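Local structure of arginine kinase (Anthopleura japonica, 4RF6) at residues A[46-60]-A[75-89]. The protein catalyses the reversible transfer of the terminal phosphate of ATP to L-arginine, yielding phosphoarginine and ADP. Numbering follows the deposited sequence.
Sequences LKNKKTKLGITLWDC and YAGDEESYTLFGPLF
Phe85 packs its ring against Leu57, Cys60 and the carbonyls of Lys49 and Ile55. Leu57 lies over one face, its CA 3.7 Å above the ring plane and displaced toward the rim, while the carbonyl oxygens of Lys49 and Ile55 meet the ring edge in plane, where the C-H groups carry slight positive charge. Cys60 adds a sulfur contact: its SG sits oblique to Phe85, 51° off the ring normal, and at the edge of the Phe89 ring, 3.9 Å from Phe89 CZ. Leu57 CD1 goes on to Leu88 CD2, 3.8 Å away. Leu46 packs on Phe85 and Pro87, and Leu84 CD2 rests on the Lys50-Thr51 peptide.

Beyond this layer the contact turns polar. Thr51 OG1 donates to the syn lone pair of Asp78 OD2 (2.7 Å) and accepts from Ile55 N; chi1 of 76° places the hydroxyl between backbone N and carbonyl carbon, where it meets both Asp78 and Ile55 N. Asp78, the N-cap of helix 79-84, accepts Ser81 N on OD1, and Ser81 OG meets the same oxygen from the opposite face. The extended Glu80 side chain brings OE2 to Lys52 N at 2.9 Å, nearly straight at 177° but from above the carboxylate plane. At the far end Tyr75 N reaches Cys60 O, 3.0 Å away; Tyr75 belongs to a substrate-binding segment assigned by similarity, and its side chain approaches Glu232 and Cys278.

Within the N-terminal domain of the first of the two repeats, the contact therefore joins the first turn of helix 57-66 and the loop before it to helices 79-84 and 86-96, which follow the probable substrate segment. Three donors share the buried Asp78 carboxylate, which probably stabilises its negative charge and couples the helix cap to the Thr51 turn.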
loop_
_atom_site.group_PDB
_atom_site.type_symbol
_atom_site.label_atom_id
_atom_site.label_comp_id
_atom_site.label_asym_id
_atom_site.label_seq_id
_atom_site.Cartn_x
_atom_site.Cartn_y
_atom_site.Cartn_z
ATOM N N LEU A 46 26.201 18.174 -40.080
ATOM C CA LEU A 46 24.764 18.157 -39.805
ATOM C C LEU A 46 24.148 19.520 -39.461
ATOM O O LEU A 46 22.926 19.643 -39.393
ATOM C CB LEU A 46 24.463 17.168 -38.672
ATOM C CG LEU A 46 24.767 15.691 -38.914
ATOM C CD1 LEU A 46 24.418 14.874 -37.681
ATOM C CD2 LEU A 46 23.998 15.183 -40.123
ATOM N N LYS A 47 24.978 20.541 -39.253
ATOM C CA LYS A 47 24.486 21.823 -38.730
ATOM C C LYS A 47 23.520 22.589 -39.645
ATOM O O LYS A 47 22.812 23.489 -39.183
ATOM C CB LYS A 47 25.651 22.731 -38.330
ATOM C CG LYS A 47 26.477 23.233 -39.502
ATOM C CD LYS A 47 27.698 23.996 -39.014
ATOM C CE LYS A 47 28.361 24.749 -40.154
ATOM N NZ LYS A 47 29.611 25.425 -39.709
ATOM N N ASN A 48 23.480 22.236 -40.929
ATOM C CA ASN A 48 22.620 22.946 -41.878
ATOM C C ASN A 48 21.377 22.165 -42.308
ATOM O O ASN A 48 20.538 22.683 -43.052
ATOM C CB ASN A 48 23.422 23.391 -43.105
ATOM C CG ASN A 48 24.482 24.424 -42.766
ATOM O OD1 ASN A 48 24.240 25.345 -41.985
ATOM N ND2 ASN A 48 25.670 24.268 -43.344
ATOM N N LYS A 49 21.261 20.926 -41.834
ATOM C CA LYS A 49 20.128 20.070 -42.178
ATOM C C LYS A 49 18.916 20.352 -41.294
ATOM O O LYS A 49 19.056 20.602 -40.092
ATOM C CB LYS A 49 20.514 18.593 -42.059
ATOM C CG LYS A 49 21.762 18.226 -42.849
ATOM C CD LYS A 49 21.868 16.722 -43.058
ATOM C CE LYS A 49 23.121 16.375 -43.860
ATOM N NZ LYS A 49 23.220 14.911 -44.113
ATOM N N LYS A 50 17.726 20.305 -41.894
ATOM C CA LYS A 50 16.475 20.499 -41.156
ATOM C C LYS A 50 15.423 19.470 -41.574
ATOM O O LYS A 50 15.288 19.157 -42.762
ATOM C CB LYS A 50 15.935 21.916 -41.381
ATOM C CG LYS A 50 16.876 23.008 -40.898
ATOM C CD LYS A 50 16.307 24.392 -41.116
ATOM C CE LYS A 50 17.325 25.447 -40.721
ATOM N NZ LYS A 50 17.169 26.679 -41.534
ATOM N N THR A 51 14.683 18.949 -40.600
ATOM C CA THR A 51 13.606 18.003 -40.876
ATOM C C THR A 51 12.406 18.745 -41.458
ATOM O O THR A 51 12.407 19.979 -41.511
ATOM C CB THR A 51 13.177 17.241 -39.600
ATOM O OG1 THR A 51 12.390 18.098 -38.762
ATOM C CG2 THR A 51 14.397 16.747 -38.825
ATOM N N LYS A 52 11.390 17.999 -41.890
ATOM C CA LYS A 52 10.171 18.603 -42.429
ATOM C C LYS A 52 9.514 19.525 -41.416
ATOM O O LYS A 52 8.855 20.492 -41.793
ATOM C CB LYS A 52 9.157 17.537 -42.859
ATOM C CG LYS A 52 9.166 17.218 -44.348
ATOM C CD LYS A 52 8.251 16.041 -44.691
ATOM C CE LYS A 52 6.798 16.464 -44.915
ATOM N NZ LYS A 52 5.979 15.307 -45.405
ATOM N N LEU A 53 9.685 19.221 -40.130
ATOM C CA LEU A 53 9.095 20.053 -39.082
ATOM C C LEU A 53 10.000 21.231 -38.738
ATOM O O LEU A 53 9.677 22.040 -37.864
ATOM C CB LEU A 53 8.797 19.233 -37.825
ATOM C CG LEU A 53 7.897 18.013 -37.991
ATOM C CD1 LEU A 53 7.341 17.606 -36.640
ATOM C CD2 LEU A 53 6.767 18.267 -38.972
ATOM N N GLY A 54 11.133 21.324 -39.428
ATOM C CA GLY A 54 12.063 22.416 -39.205
ATOM C C GLY A 54 13.008 22.145 -38.050
ATOM O O GLY A 54 13.674 23.059 -37.558
ATOM N N ILE A 55 13.078 20.888 -37.620
ATOM C CA ILE A 55 13.937 20.523 -36.497
ATOM C C ILE A 55 15.407 20.513 -36.920
ATOM O O ILE A 55 15.776 19.847 -37.896
ATOM C CB ILE A 55 13.551 19.157 -35.897
ATOM C CG1 ILE A 55 12.064 19.137 -35.532
ATOM C CG2 ILE A 55 14.391 18.865 -34.659
ATOM C CD1 ILE A 55 11.661 20.245 -34.568
ATOM N N THR A 56 16.239 21.257 -36.192
ATOM C CA THR A 56 17.667 21.335 -36.495
ATOM C C THR A 56 18.461 20.492 -35.507
ATOM O O THR A 56 17.918 20.010 -34.510
ATOM C CB THR A 56 18.194 22.790 -36.427
ATOM O OG1 THR A 56 18.232 23.225 -35.060
ATOM C CG2 THR A 56 17.309 23.727 -37.225
ATOM N N LEU A 57 19.747 20.315 -35.798
ATOM C CA LEU A 57 20.647 19.590 -34.916
ATOM C C LEU A 57 20.730 20.315 -33.580
ATOM O O LEU A 57 20.685 19.690 -32.517
ATOM C CB LEU A 57 22.036 19.495 -35.547
ATOM C CG LEU A 57 23.160 18.834 -34.749
ATOM C CD1 LEU A 57 22.914 17.342 -34.569
ATOM C CD2 LEU A 57 24.493 19.074 -35.432
ATOM N N TRP A 58 20.846 21.641 -33.642
ATOM C CA TRP A 58 20.903 22.454 -32.434
ATOM C C TRP A 58 19.669 22.281 -31.555
ATOM O O TRP A 58 19.785 22.238 -30.326
ATOM C CB TRP A 58 21.115 23.930 -32.774
ATOM C CG TRP A 58 22.462 24.411 -32.352
ATOM C CD1 TRP A 58 23.512 24.749 -33.163
ATOM C CD2 TRP A 58 22.923 24.580 -31.009
ATOM N NE1 TRP A 58 24.591 25.132 -32.401
ATOM C CE2 TRP A 58 24.255 25.032 -31.075
ATOM C CE3 TRP A 58 22.334 24.396 -29.755
ATOM C CZ2 TRP A 58 25.011 25.304 -29.928
ATOM C CZ3 TRP A 58 23.081 24.665 -28.623
ATOM C CH2 TRP A 58 24.401 25.117 -28.715
ATOM N N ASP A 59 18.492 22.187 -32.174
ATOM C CA ASP A 59 17.258 21.933 -31.432
ATOM C C ASP A 59 17.379 20.638 -30.639
ATOM O O ASP A 59 16.912 20.537 -29.501
ATOM C CB ASP A 59 16.064 21.825 -32.384
ATOM C CG ASP A 59 15.688 23.153 -33.010
ATOM O OD1 ASP A 59 15.737 24.181 -32.304
ATOM O OD2 ASP A 59 15.338 23.162 -34.209
ATOM N N CYS A 60 18.017 19.647 -31.252
ATOM C CA CYS A 60 18.153 18.335 -30.637
ATOM C C CYS A 60 19.169 18.305 -29.500
ATOM O O CYS A 60 18.960 17.631 -28.491
ATOM C CB CYS A 60 18.518 17.296 -31.692
ATOM S SG CYS A 60 17.146 16.901 -32.794
ATOM N N TYR A 75 17.425 15.324 -27.414
ATOM C CA TYR A 75 16.039 14.911 -27.594
ATOM C C TYR A 75 15.723 14.988 -29.083
ATOM O O TYR A 75 16.261 15.842 -29.790
ATOM C CB TYR A 75 15.087 15.815 -26.810
ATOM C CG TYR A 75 15.213 15.715 -25.300
ATOM C CD1 TYR A 75 16.193 16.424 -24.620
ATOM C CD2 TYR A 75 14.339 14.927 -24.559
ATOM C CE1 TYR A 75 16.310 16.347 -23.245
ATOM C CE2 TYR A 75 14.449 14.838 -23.180
ATOM C CZ TYR A 75 15.439 15.553 -22.530
ATOM O OH TYR A 75 15.556 15.474 -21.160
ATOM N N ALA A 76 14.862 14.093 -29.563
ATOM C CA ALA A 76 14.442 14.120 -30.966
ATOM C C ALA A 76 13.139 14.894 -31.117
ATOM O O ALA A 76 12.154 14.599 -30.437
ATOM C CB ALA A 76 14.278 12.714 -31.489
ATOM N N GLY A 77 13.125 15.879 -32.009
ATOM C CA GLY A 77 11.939 16.697 -32.188
ATOM C C GLY A 77 10.886 15.951 -32.984
ATOM O O GLY A 77 9.697 16.267 -32.918
ATOM N N ASP A 78 11.335 14.957 -33.746
ATOM C CA ASP A 78 10.438 14.133 -34.547
ATOM C C ASP A 78 11.130 12.840 -34.944
ATOM O O ASP A 78 12.317 12.655 -34.658
ATOM C CB ASP A 78 9.934 14.891 -35.792
ATOM C CG ASP A 78 11.063 15.453 -36.648
ATOM O OD1 ASP A 78 12.223 15.028 -36.482
ATOM O OD2 ASP A 78 10.786 16.323 -37.506
ATOM N N GLU A 79 10.387 11.952 -35.602
ATOM C CA GLU A 79 10.925 10.676 -36.056
ATOM C C GLU A 79 12.073 10.890 -37.035
ATOM O O GLU A 79 13.088 10.194 -36.982
ATOM C CB GLU A 79 9.826 9.857 -36.732
ATOM C CG GLU A 79 10.330 8.681 -37.562
ATOM C CD GLU A 79 9.209 7.742 -37.978
ATOM O OE1 GLU A 79 9.503 6.597 -38.381
ATOM O OE2 GLU A 79 8.033 8.156 -37.896
ATOM N N GLU A 80 11.902 11.862 -37.928
ATOM C CA GLU A 80 12.897 12.139 -38.958
ATOM C C GLU A 80 14.245 12.515 -38.345
ATOM O O GLU A 80 15.299 12.207 -38.911
ATOM C CB GLU A 80 12.409 13.251 -39.889
ATOM C CG GLU A 80 13.362 13.571 -41.029
ATOM C CD GLU A 80 12.848 14.674 -41.935
ATOM O OE1 GLU A 80 13.610 15.108 -42.819
ATOM O OE2 GLU A 80 11.688 15.106 -41.763
ATOM N N SER A 81 14.207 13.176 -37.191
ATOM C CA SER A 81 15.427 13.553 -36.474
ATOM C C SER A 81 16.348 12.355 -36.227
ATOM O O SER A 81 17.573 12.473 -36.307
ATOM C CB SER A 81 15.083 14.225 -35.141
ATOM O OG SER A 81 14.500 15.491 -35.345
ATOM N N TYR A 82 15.757 11.201 -35.928
ATOM C CA TYR A 82 16.550 10.011 -35.641
ATOM C C TYR A 82 17.356 9.537 -36.848
ATOM O O TYR A 82 18.386 8.870 -36.699
ATOM C CB TYR A 82 15.662 8.884 -35.125
ATOM C CG TYR A 82 15.368 8.977 -33.647
ATOM C CD1 TYR A 82 16.367 8.740 -32.710
ATOM C CD2 TYR A 82 14.095 9.297 -33.190
ATOM C CE1 TYR A 82 16.103 8.816 -31.358
ATOM C CE2 TYR A 82 13.822 9.367 -31.846
ATOM C CZ TYR A 82 14.829 9.135 -30.934
ATOM O OH TYR A 82 14.558 9.214 -29.587
ATOM N N THR A 83 16.885 9.884 -38.040
ATOM C CA THR A 83 17.569 9.494 -39.270
ATOM C C THR A 83 18.413 10.630 -39.823
ATOM O O THR A 83 19.582 10.434 -40.168
ATOM C CB THR A 83 16.572 9.037 -40.338
ATOM O OG1 THR A 83 15.949 7.820 -39.903
ATOM C CG2 THR A 83 17.275 8.793 -41.671
ATOM N N LEU A 84 17.822 11.818 -39.915
ATOM C CA LEU A 84 18.527 12.955 -40.498
ATOM C C LEU A 84 19.758 13.293 -39.660
ATOM O O LEU A 84 20.803 13.666 -40.200
ATOM C CB LEU A 84 17.608 14.171 -40.638
ATOM C CG LEU A 84 18.110 15.314 -41.527
ATOM C CD1 LEU A 84 18.172 14.895 -42.993
ATOM C CD2 LEU A 84 17.254 16.569 -41.373
ATOM N N PHE A 85 19.631 13.139 -38.343
ATOM C CA PHE A 85 20.749 13.353 -37.431
ATOM C C PHE A 85 21.263 12.016 -36.896
ATOM O O PHE A 85 21.772 11.933 -35.775
ATOM C CB PHE A 85 20.337 14.284 -36.289
ATOM C CG PHE A 85 19.706 15.568 -36.760
ATOM C CD1 PHE A 85 20.424 16.461 -37.545
ATOM C CD2 PHE A 85 18.395 15.877 -36.428
ATOM C CE1 PHE A 85 19.847 17.641 -37.985
ATOM C CE2 PHE A 85 17.809 17.054 -36.863
ATOM C CZ PHE A 85 18.534 17.938 -37.641
ATOM N N GLY A 86 21.117 10.979 -37.718
ATOM C CA GLY A 86 21.594 9.633 -37.408
ATOM C C GLY A 86 23.018 9.483 -36.894
ATOM O O GLY A 86 23.247 8.789 -35.903
ATOM N N PRO A 87 23.993 10.117 -37.565
ATOM C CA PRO A 87 25.387 10.013 -37.107
ATOM C C PRO A 87 25.566 10.382 -35.633
ATOM O O PRO A 87 26.504 9.897 -34.990
ATOM C CB PRO A 87 26.109 11.025 -37.992
ATOM C CG PRO A 87 25.332 10.988 -39.276
ATOM C CD PRO A 87 23.893 10.786 -38.876
ATOM N N LEU A 88 24.674 11.219 -35.107
ATOM C CA LEU A 88 24.674 11.547 -33.686
ATOM C C LEU A 88 23.850 10.531 -32.892
ATOM O O LEU A 88 24.376 9.855 -32.004
ATOM C CB LEU A 88 24.133 12.963 -33.454
ATOM C CG LEU A 88 24.049 13.404 -31.990
ATOM C CD1 LEU A 88 25.422 13.372 -31.346
ATOM C CD2 LEU A 88 23.459 14.788 -31.876
ATOM N N PHE A 89 22.564 10.424 -33.223
ATOM C CA PHE A 89 21.642 9.545 -32.490
ATOM C C PHE A 89 22.055 8.065 -32.481
ATOM O O PHE A 89 21.935 7.397 -31.449
ATOM C CB PHE A 89 20.203 9.690 -33.016
ATOM C CG PHE A 89 19.504 10.946 -32.550
ATOM C CD1 PHE A 89 18.900 10.998 -31.300
ATOM C CD2 PHE A 89 19.442 12.069 -33.368
ATOM C CE1 PHE A 89 18.255 12.150 -30.866
ATOM C CE2 PHE A 89 18.796 13.228 -32.946
ATOM C CZ PHE A 89 18.205 13.271 -31.690
HETATM O O HOH W 1 22.030 12.977 -42.582
#